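Acetyltransferase, GNAT family (Bacillus anthracis str. Sterne, PDB 3FBU) binds coenzyme A and probably transfers an acetyl group from acetyl-coenzyme A to an acceptor not yet established. Local coordinates at residues L8-F13 against F59-I64; I68-I73 against W88-K93. All coordinates share one frame; numbering follows the deposited sequence.

Interaction 1. Residues L8-F13 against F59-I64; sequences LLIRKF and FPVILI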
loop_
_atom_site.group_PDB
_atom_site.type_symbol
_atom_site.label_atom_id
_atom_site.label_comp_id
_atom_site.label_asym_id
_atom_site.label_seq_id
_atom_site.Cartn_x
_atom_site.Cartn_y
_atom_site.Cartn_z
ATOM N N LEU A 8 5.179 8.775 -20.551
ATOM C CA LEU A 8 5.143 10.101 -19.929
ATOM C C LEU A 8 6.307 10.950 -20.357
ATOM O O LEU A 8 7.316 10.456 -20.875
ATOM C CB LEU A 8 5.132 9.974 -18.391
ATOM C CG LEU A 8 6.215 9.120 -17.743
ATOM C CD1 LEU A 8 7.492 9.935 -17.521
ATOM C CD2 LEU A 8 5.706 8.463 -16.431
ATOM N N LEU A 9 6.168 12.247 -20.125
ATOM C CA LEU A 9 7.250 13.178 -20.307
ATOM C C LEU A 9 7.404 14.018 -19.047
ATOM O O LEU A 9 6.471 14.149 -18.262
ATOM C CB LEU A 9 7.022 14.083 -21.512
ATOM C CG LEU A 9 5.822 15.026 -21.586
ATOM C CD1 LEU A 9 6.028 16.336 -20.781
ATOM C CD2 LEU A 9 5.575 15.359 -23.086
ATOM N N ILE A 10 8.595 14.571 -18.887
ATOM C CA ILE A 10 8.892 15.473 -17.782
ATOM C C ILE A 10 9.310 16.780 -18.411
ATOM O O ILE A 10 10.125 16.808 -19.327
ATOM C CB ILE A 10 10.036 14.945 -16.903
ATOM C CG1 ILE A 10 9.708 13.519 -16.441
ATOM C CG2 ILE A 10 10.245 15.859 -15.706
ATOM C CD1 ILE A 10 10.815 12.838 -15.720
ATOM N N ARG A 11 8.762 17.877 -17.914
ATOM C CA ARG A 11 9.105 19.187 -18.435
ATOM C C ARG A 11 9.135 20.169 -17.259
ATOM O O ARG A 11 8.894 19.774 -16.111
ATOM C CB ARG A 11 8.089 19.603 -19.521
ATOM C CG ARG A 11 6.633 19.783 -19.020
ATOM C CD ARG A 11 5.772 20.566 -19.996
ATOM N NE ARG A 11 4.335 20.474 -19.713
ATOM C CZ ARG A 11 3.702 21.108 -18.711
ATOM N NH1 ARG A 11 4.354 21.876 -17.871
ATOM N NH2 ARG A 11 2.393 20.946 -18.535
ATOM N N LYS A 12 9.458 21.434 -17.524
ATOM C CA LYS A 12 9.353 22.465 -16.487
ATOM C C LYS A 12 7.894 22.939 -16.360
ATOM O O LYS A 12 7.093 22.788 -17.294
ATOM C CB LYS A 12 10.326 23.618 -16.745
ATOM C CG LYS A 12 11.750 23.283 -16.326
ATOM C CD LYS A 12 12.801 24.151 -16.986
ATOM C CE LYS A 12 12.760 25.583 -16.542
ATOM N NZ LYS A 12 14.033 26.284 -16.986
ATOM N N PHE A 13 7.562 23.472 -15.189
ATOM C CA PHE A 13 6.213 23.928 -14.870
ATOM C C PHE A 13 5.835 25.140 -15.733
ATOM O O PHE A 13 6.694 25.944 -16.054
ATOM C CB PHE A 13 6.150 24.379 -13.407
ATOM C CG PHE A 13 5.846 23.275 -12.426
ATOM C CD1 PHE A 13 4.650 22.587 -12.488
ATOM C CD2 PHE A 13 6.735 22.976 -11.387
ATOM C CE1 PHE A 13 4.345 21.580 -11.551
ATOM C CE2 PHE A 13 6.453 21.969 -10.475
ATOM C CZ PHE A 13 5.255 21.269 -10.547
ATOM N N PHE A 59 9.587 19.240 -11.195
ATOM C CA PHE A 59 9.258 19.118 -12.614
ATOM C C PHE A 59 8.039 18.239 -12.813
ATOM O O PHE A 59 8.040 17.092 -12.405
ATOM C CB PHE A 59 10.457 18.544 -13.383
ATOM C CG PHE A 59 11.747 19.288 -13.127
ATOM C CD1 PHE A 59 12.113 20.362 -13.928
ATOM C CD2 PHE A 59 12.573 18.931 -12.076
ATOM C CE1 PHE A 59 13.284 21.046 -13.698
ATOM C CE2 PHE A 59 13.745 19.621 -11.825
ATOM C CZ PHE A 59 14.105 20.675 -12.639
ATOM N N PRO A 60 6.975 18.782 -13.448
ATOM C CA PRO A 60 5.767 18.000 -13.637
ATOM C C PRO A 60 5.976 16.822 -14.569
ATOM O O PRO A 60 6.790 16.905 -15.489
ATOM C CB PRO A 60 4.777 19.018 -14.256
ATOM C CG PRO A 60 5.645 20.049 -14.862
ATOM C CD PRO A 60 6.823 20.150 -13.981
ATOM N N VAL A 61 5.199 15.774 -14.318
ATOM C CA VAL A 61 5.203 14.543 -15.058
ATOM C C VAL A 61 3.842 14.517 -15.784
ATOM O O VAL A 61 2.778 14.568 -15.157
ATOM C CB VAL A 61 5.367 13.324 -14.120
ATOM C CG1 VAL A 61 5.285 12.021 -14.916
ATOM C CG2 VAL A 61 6.706 13.388 -13.343
ATOM N N ILE A 62 3.909 14.455 -17.108
ATOM C CA ILE A 62 2.737 14.579 -17.965
ATOM C C ILE A 62 2.545 13.269 -18.728
ATOM O O ILE A 62 3.470 12.795 -19.370
ATOM C CB ILE A 62 2.916 15.714 -18.992
ATOM C CG1 ILE A 62 3.285 17.030 -18.318
ATOM C CG2 ILE A 62 1.651 15.899 -19.814
ATOM C CD1 ILE A 62 2.207 17.567 -17.439
ATOM N N LEU A 63 1.349 12.690 -18.622
ATOM C CA LEU A 63 0.967 11.502 -19.402
ATOM C C LEU A 63 0.866 11.888 -20.871
ATOM O O LEU A 63 0.108 12.790 -21.219
ATOM C CB LEU A 63 -0.370 10.938 -18.906
ATOM C CG LEU A 63 -0.242 9.672 -18.073
ATOM C CD1 LEU A 63 -1.436 9.425 -17.131
ATOM C CD2 LEU A 63 -0.060 8.491 -19.055
ATOM N N ILE A 64 1.654 11.224 -21.714
ATOM C CA ILE A 64 1.640 11.474 -23.149
ATOM C C ILE A 64 0.308 11.002 -23.765
ATOM O O ILE A 64 -0.174 9.901 -23.496
ATOM C CB ILE A 64 2.802 10.758 -23.874
ATOM C CG1 ILE A 64 4.162 11.315 -23.436
ATOM C CG2 ILE A 64 2.663 10.946 -25.396
ATOM C CD1 ILE A 64 5.344 10.412 -23.771
#
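Pro60, the residue most deeply engaged here, sits where an antiparallel ladder gives way to side-chain packing. Strands 8-10 and 58-63 begin that ladder in regular fashion: Leu9 and Ile62 form a hydrogen-bonded pair, with Ile62 N donating to Leu9 O at 2.8 Å along an almost straight line (177° at the hydrogen) and Leu9 N returning a bond to Ile62 O. Two residues further along, Arg11 N reaches Pro60 O at 3.3 Å, but the reciprocal bond cannot form because Pro60 N carries no hydrogen. Arg11 O instead lies against the proline ring, 3.0 Å from Pro60 CD. That same CD rests over the centre of the Phe13 ring, 3.5 Å from its centroid and 9° off the normal, a well-centred CH-pi contact.

Leu8 and Val61 pack on one face of the sheet. The Leu8 CG occupies the crowded position between backbone N and carbonyl carbon (chi1 52°), and its two methyls straddle one branch of Val61, with CD2 3.9 Å from Val61 CG1. Helix 99-114 packs on this face, touching Leu8 and Ile10.

On the other face Ile62 is gripped from two directions. Leu9 runs alongside it, CD1 meeting Ile62 CB at 3.6 Å, while Arg11 crosses obliquely and brings NH2 to 3.6 Å from Ile62 CD1. The guanidinium is steadied by its neighbours: Arg11 NH1 donates to Lys12 O at 2.9 Å, in the guanidinium plane, and makes a salt bridge to Asp17.

The chemistry is therefore divided: paired backbone hydrogen bonds set the register at Leu9 and Ile62, and beyond Arg11, where proline removes a donor, aromatic and aliphatic contacts take over the joining of the two segments.

Interaction 2. Residues I68-I73 against W88-K93; sequences ILVGHI and WVFNPK. With COA (coenzyme A), chain C.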
loop_
_atom_site.group_PDB
_atom_site.type_symbol
_atom_site.label_atom_id
_atom_site.label_comp_id
_atom_site.label_asym_id
_atom_site.label_seq_id
_atom_site.Cartn_x
_atom_site.Cartn_y
_atom_site.Cartn_z
ATOM N N ILE A 68 -2.247 14.659 -19.275
ATOM C CA ILE A 68 -2.702 14.835 -17.897
ATOM C C ILE A 68 -1.450 14.942 -17.014
ATOM O O ILE A 68 -0.547 14.123 -17.155
ATOM C CB ILE A 68 -3.508 13.609 -17.445
ATOM C CG1 ILE A 68 -4.880 13.570 -18.126
ATOM C CG2 ILE A 68 -3.717 13.549 -15.921
ATOM C CD1 ILE A 68 -5.654 12.316 -17.769
ATOM N N LEU A 69 -1.414 15.946 -16.137
ATOM C CA LEU A 69 -0.340 16.074 -15.118
ATOM C C LEU A 69 -0.691 15.152 -13.952
ATOM O O LEU A 69 -1.701 15.344 -13.278
ATOM C CB LEU A 69 -0.203 17.523 -14.650
ATOM C CG LEU A 69 0.921 17.947 -13.688
ATOM C CD1 LEU A 69 1.211 19.437 -13.783
ATOM C CD2 LEU A 69 0.565 17.568 -12.272
ATOM N N VAL A 70 0.147 14.152 -13.723
ATOM C CA VAL A 70 -0.126 13.138 -12.745
ATOM C C VAL A 70 0.770 13.246 -11.512
ATOM O O VAL A 70 0.561 12.548 -10.530
ATOM C CB VAL A 70 -0.004 11.732 -13.386
ATOM C CG1 VAL A 70 -1.065 11.601 -14.506
ATOM C CG2 VAL A 70 1.411 11.457 -13.933
ATOM N N GLY A 71 1.768 14.114 -11.565
ATOM C CA GLY A 71 2.641 14.301 -10.410
ATOM C C GLY A 71 3.835 15.150 -10.763
ATOM O O GLY A 71 3.882 15.779 -11.819
ATOM N N HIS A 72 4.782 15.224 -9.838
ATOM C CA HIS A 72 6.039 15.877 -10.130
ATOM C C HIS A 72 7.247 15.126 -9.546
ATOM O O HIS A 72 7.148 14.360 -8.569
ATOM C CB HIS A 72 6.013 17.366 -9.713
ATOM C CG HIS A 72 6.011 17.614 -8.229
ATOM N ND1 HIS A 72 4.849 17.823 -7.512
ATOM C CD2 HIS A 72 7.031 17.724 -7.331
ATOM C CE1 HIS A 72 5.144 18.026 -6.241
ATOM N NE2 HIS A 72 6.457 17.965 -6.097
ATOM N N ILE A 73 8.366 15.318 -10.229
ATOM C CA ILE A 73 9.669 14.835 -9.793
ATOM C C ILE A 73 10.432 15.982 -9.135
ATOM O O ILE A 73 10.496 17.115 -9.668
ATOM C CB ILE A 73 10.483 14.282 -11.003
ATOM C CG1 ILE A 73 9.914 12.927 -11.480
ATOM C CG2 ILE A 73 11.980 14.197 -10.660
ATOM C CD1 ILE A 73 10.125 11.733 -10.536
ATOM N N TRP A 88 9.675 12.531 -5.415
ATOM C CA TRP A 88 8.486 12.344 -6.246
ATOM C C TRP A 88 7.249 12.556 -5.404
ATOM O O TRP A 88 7.213 12.121 -4.272
ATOM C CB TRP A 88 8.475 10.913 -6.817
ATOM C CG TRP A 88 9.139 9.910 -5.928
ATOM C CD1 TRP A 88 8.655 9.358 -4.779
ATOM C CD2 TRP A 88 10.442 9.368 -6.110
ATOM N NE1 TRP A 88 9.584 8.487 -4.233
ATOM C CE2 TRP A 88 10.689 8.472 -5.035
ATOM C CE3 TRP A 88 11.433 9.553 -7.073
ATOM C CZ2 TRP A 88 11.887 7.797 -4.898
ATOM C CZ3 TRP A 88 12.609 8.876 -6.937
ATOM C CH2 TRP A 88 12.828 7.999 -5.874
ATOM N N VAL A 89 6.232 13.208 -5.976
ATOM C CA VAL A 89 4.920 13.354 -5.351
ATOM C C VAL A 89 3.887 13.228 -6.480
ATOM O O VAL A 89 3.958 13.969 -7.471
ATOM C CB VAL A 89 4.740 14.724 -4.659
ATOM C CG1 VAL A 89 3.376 14.786 -3.926
ATOM C CG2 VAL A 89 5.975 15.066 -3.694
ATOM N N PHE A 90 2.962 12.281 -6.319
ATOM C CA PHE A 90 2.033 11.914 -7.384
ATOM C C PHE A 90 0.599 11.967 -6.882
ATOM O O PHE A 90 0.335 11.972 -5.675
ATOM C CB PHE A 90 2.367 10.523 -7.959
ATOM C CG PHE A 90 3.445 10.556 -8.997
ATOM C CD1 PHE A 90 4.750 10.843 -8.642
ATOM C CD2 PHE A 90 3.167 10.312 -10.310
ATOM C CE1 PHE A 90 5.722 10.910 -9.580
ATOM C CE2 PHE A 90 4.145 10.360 -11.247
ATOM C CZ PHE A 90 5.431 10.656 -10.887
ATOM N N ASN A 91 -0.302 12.083 -7.842
ATOM C CA ASN A 91 -1.731 12.102 -7.636
ATOM C C ASN A 91 -2.201 10.675 -7.397
ATOM O O ASN A 91 -1.963 9.803 -8.250
ATOM C CB ASN A 91 -2.406 12.692 -8.886
ATOM C CG ASN A 91 -3.905 12.885 -8.730
ATOM O OD1 ASN A 91 -4.602 12.067 -8.126
ATOM N ND2 ASN A 91 -4.416 13.980 -9.296
ATOM N N PRO A 92 -2.864 10.436 -6.263
ATOM C CA PRO A 92 -3.342 9.089 -5.897
ATOM C C PRO A 92 -4.241 8.436 -6.947
ATOM O O PRO A 92 -4.308 7.213 -6.998
ATOM C CB PRO A 92 -4.138 9.301 -4.616
ATOM C CG PRO A 92 -3.907 10.672 -4.162
ATOM C CD PRO A 92 -3.185 11.451 -5.240
ATOM N N LYS A 93 -4.921 9.227 -7.777
ATOM C CA LYS A 93 -5.687 8.629 -8.888
ATOM C C LYS A 93 -4.814 7.788 -9.787
ATOM O O LYS A 93 -5.321 6.909 -10.500
ATOM C CB LYS A 93 -6.361 9.677 -9.749
ATOM C CG LYS A 93 -7.434 10.417 -9.047
ATOM C CD LYS A 93 -7.903 11.565 -9.908
ATOM C CE LYS A 93 -8.887 12.444 -9.166
ATOM N NZ LYS A 93 -10.071 11.678 -8.680
HETATM N N1A COA C . 2.869 -1.627 0.635
HETATM C C2A COA C . 3.850 -2.247 -0.096
HETATM N N3A COA C . 4.098 -1.859 -1.385
HETATM C C4A COA C . 3.367 -0.845 -1.922
HETATM C C5A COA C . 2.374 -0.203 -1.199
HETATM C C6A COA C . 2.132 -0.592 0.116
HETATM N N6A COA C . 1.206 0.019 0.858
HETATM N N7A COA C . 1.836 0.737 -1.988
HETATM C C8A COA C . 2.444 0.706 -3.191
HETATM N N9A COA C . 3.395 -0.281 -3.162
HETATM C C1B COA C . 4.414 -0.608 -4.168
HETATM C C2B COA C . 3.825 -0.956 -5.536
HETATM O O2B COA C . 3.403 -2.313 -5.610
HETATM C C3B COA C . 5.019 -0.642 -6.412
HETATM O O3B COA C . 5.936 -1.725 -6.413
HETATM P P3B COA C . 5.920 -2.915 -7.511
HETATM O O7A COA C . 7.186 -3.707 -7.447
HETATM O O8A COA C . 4.707 -3.764 -7.233
HETATM O O9A COA C . 5.806 -2.243 -8.863
HETATM C C4B COA C . 5.663 0.571 -5.724
HETATM O O4B COA C . 5.271 0.506 -4.380
HETATM C C5B COA C . 5.197 1.902 -6.303
HETATM O O5B COA C . 5.749 2.010 -7.601
HETATM P P1A COA C . 5.118 3.013 -8.676
HETATM O O1A COA C . 3.824 2.421 -9.209
HETATM O O2A COA C . 6.116 3.294 -9.728
HETATM O O3A COA C . 4.879 4.329 -7.786
HETATM P P2A COA C . 3.606 5.318 -7.855
HETATM O O4A COA C . 3.429 5.792 -9.276
HETATM O O5A COA C . 2.398 4.611 -7.230
HETATM O O6A COA C . 4.116 6.509 -6.888
HETATM C CBP COA C . 4.804 7.531 -4.843
HETATM C CCP COA C . 4.855 6.267 -5.702
HETATM C CDP COA C . 5.290 8.671 -5.757
HETATM C CEP COA C . 5.745 7.235 -3.674
HETATM C CAP COA C . 3.353 7.777 -4.352
HETATM O OAP COA C . 2.931 6.764 -3.453
HETATM C C9P COA C . 3.194 9.076 -3.620
HETATM O O9P COA C . 3.097 10.252 -4.324
HETATM N N8P COA C . 3.240 9.100 -2.284
HETATM C C7P COA C . 2.916 10.313 -1.535
HETATM C C6P COA C . 4.023 11.352 -1.568
HETATM C C5P COA C . 5.313 10.820 -0.945
HETATM O O5P COA C . 5.350 10.304 0.195
HETATM N N4P COA C . 6.394 10.984 -1.679
HETATM C C3P COA C . 7.687 10.412 -1.282
HETATM C C2P COA C . 8.449 11.236 -0.268
HETATM S S1P COA C . 10.110 10.545 0.001
HETATM O O HOH W 1 -2.643 15.920 -10.821
#
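Phe90 turns its CG anti to its carbonyl carbon (chi1 -83°), His72 holds CG in the crowded position between N and carbonyl carbon (chi1 71°), and Trp88 is twisted to an unusual chi1 of 30°. The first torsion lays the Phe90 ring across the neighbouring strand, so that Gly71 CA stands over one face, offset toward the rim and 4.1 Å from the centroid, in a CH-pi contact made possible by glycine having no side chain. Val70 CG2 adds a methyl 4.0 Å from Phe90 CE2. On the other face of the sheet His72 lies alongside Val89, its CE1 3.7 Å from Val89 CB, and Tyr24 OH is hydrogen-bonded to its ND1.

Backbone bonds hold the pairing: His72 N gives to Val89 O at 2.8 Å, Val89 N answers to His72 O, and Asn91 N reaches Val70 O. Beyond them, Asn91 OD1 accepts from Lys93 N in an Asx turn, and a water links Asn91 ND2 to Leu69 O.

Along the edge turned from strand 68-73, Phe90 N donates to O9P of coenzyme A at 2.8 Å, and Trp88 O accepts from its N4P at 2.9 Å. Trp88 CD1 touches the pantetheine methyl CDP at 3.6 Å, while its NE1 is hydrogen-bonded to Ser131 OG. The pantetheine thus pairs like an additional strand, the cofactor-binding arrangement of the GNAT fold.

How the interactions relate
Interaction 1 and interaction 2 lie with centres about 9 Å apart, and each joins one pair of four strands that are consecutive in a mixed sheet, ordered 8-10, 58-63, 68-79, 83-90. Along the chain both segments of interaction 1 precede those of interaction 2. The seam between the two pairs is made by 58-63 against 68-79, where Phe59 N probably hydrogen-bonds to Ile73 O and Leu63 N to Ile68 O, and Leu63 packs on Val70. Helix 99-114 reaches both, touching Leu8, Ile10, Ile73 and Phe90. The sheet is thus continuous from the strand at 8-10 to the one that binds the pantetheine of coenzyme A.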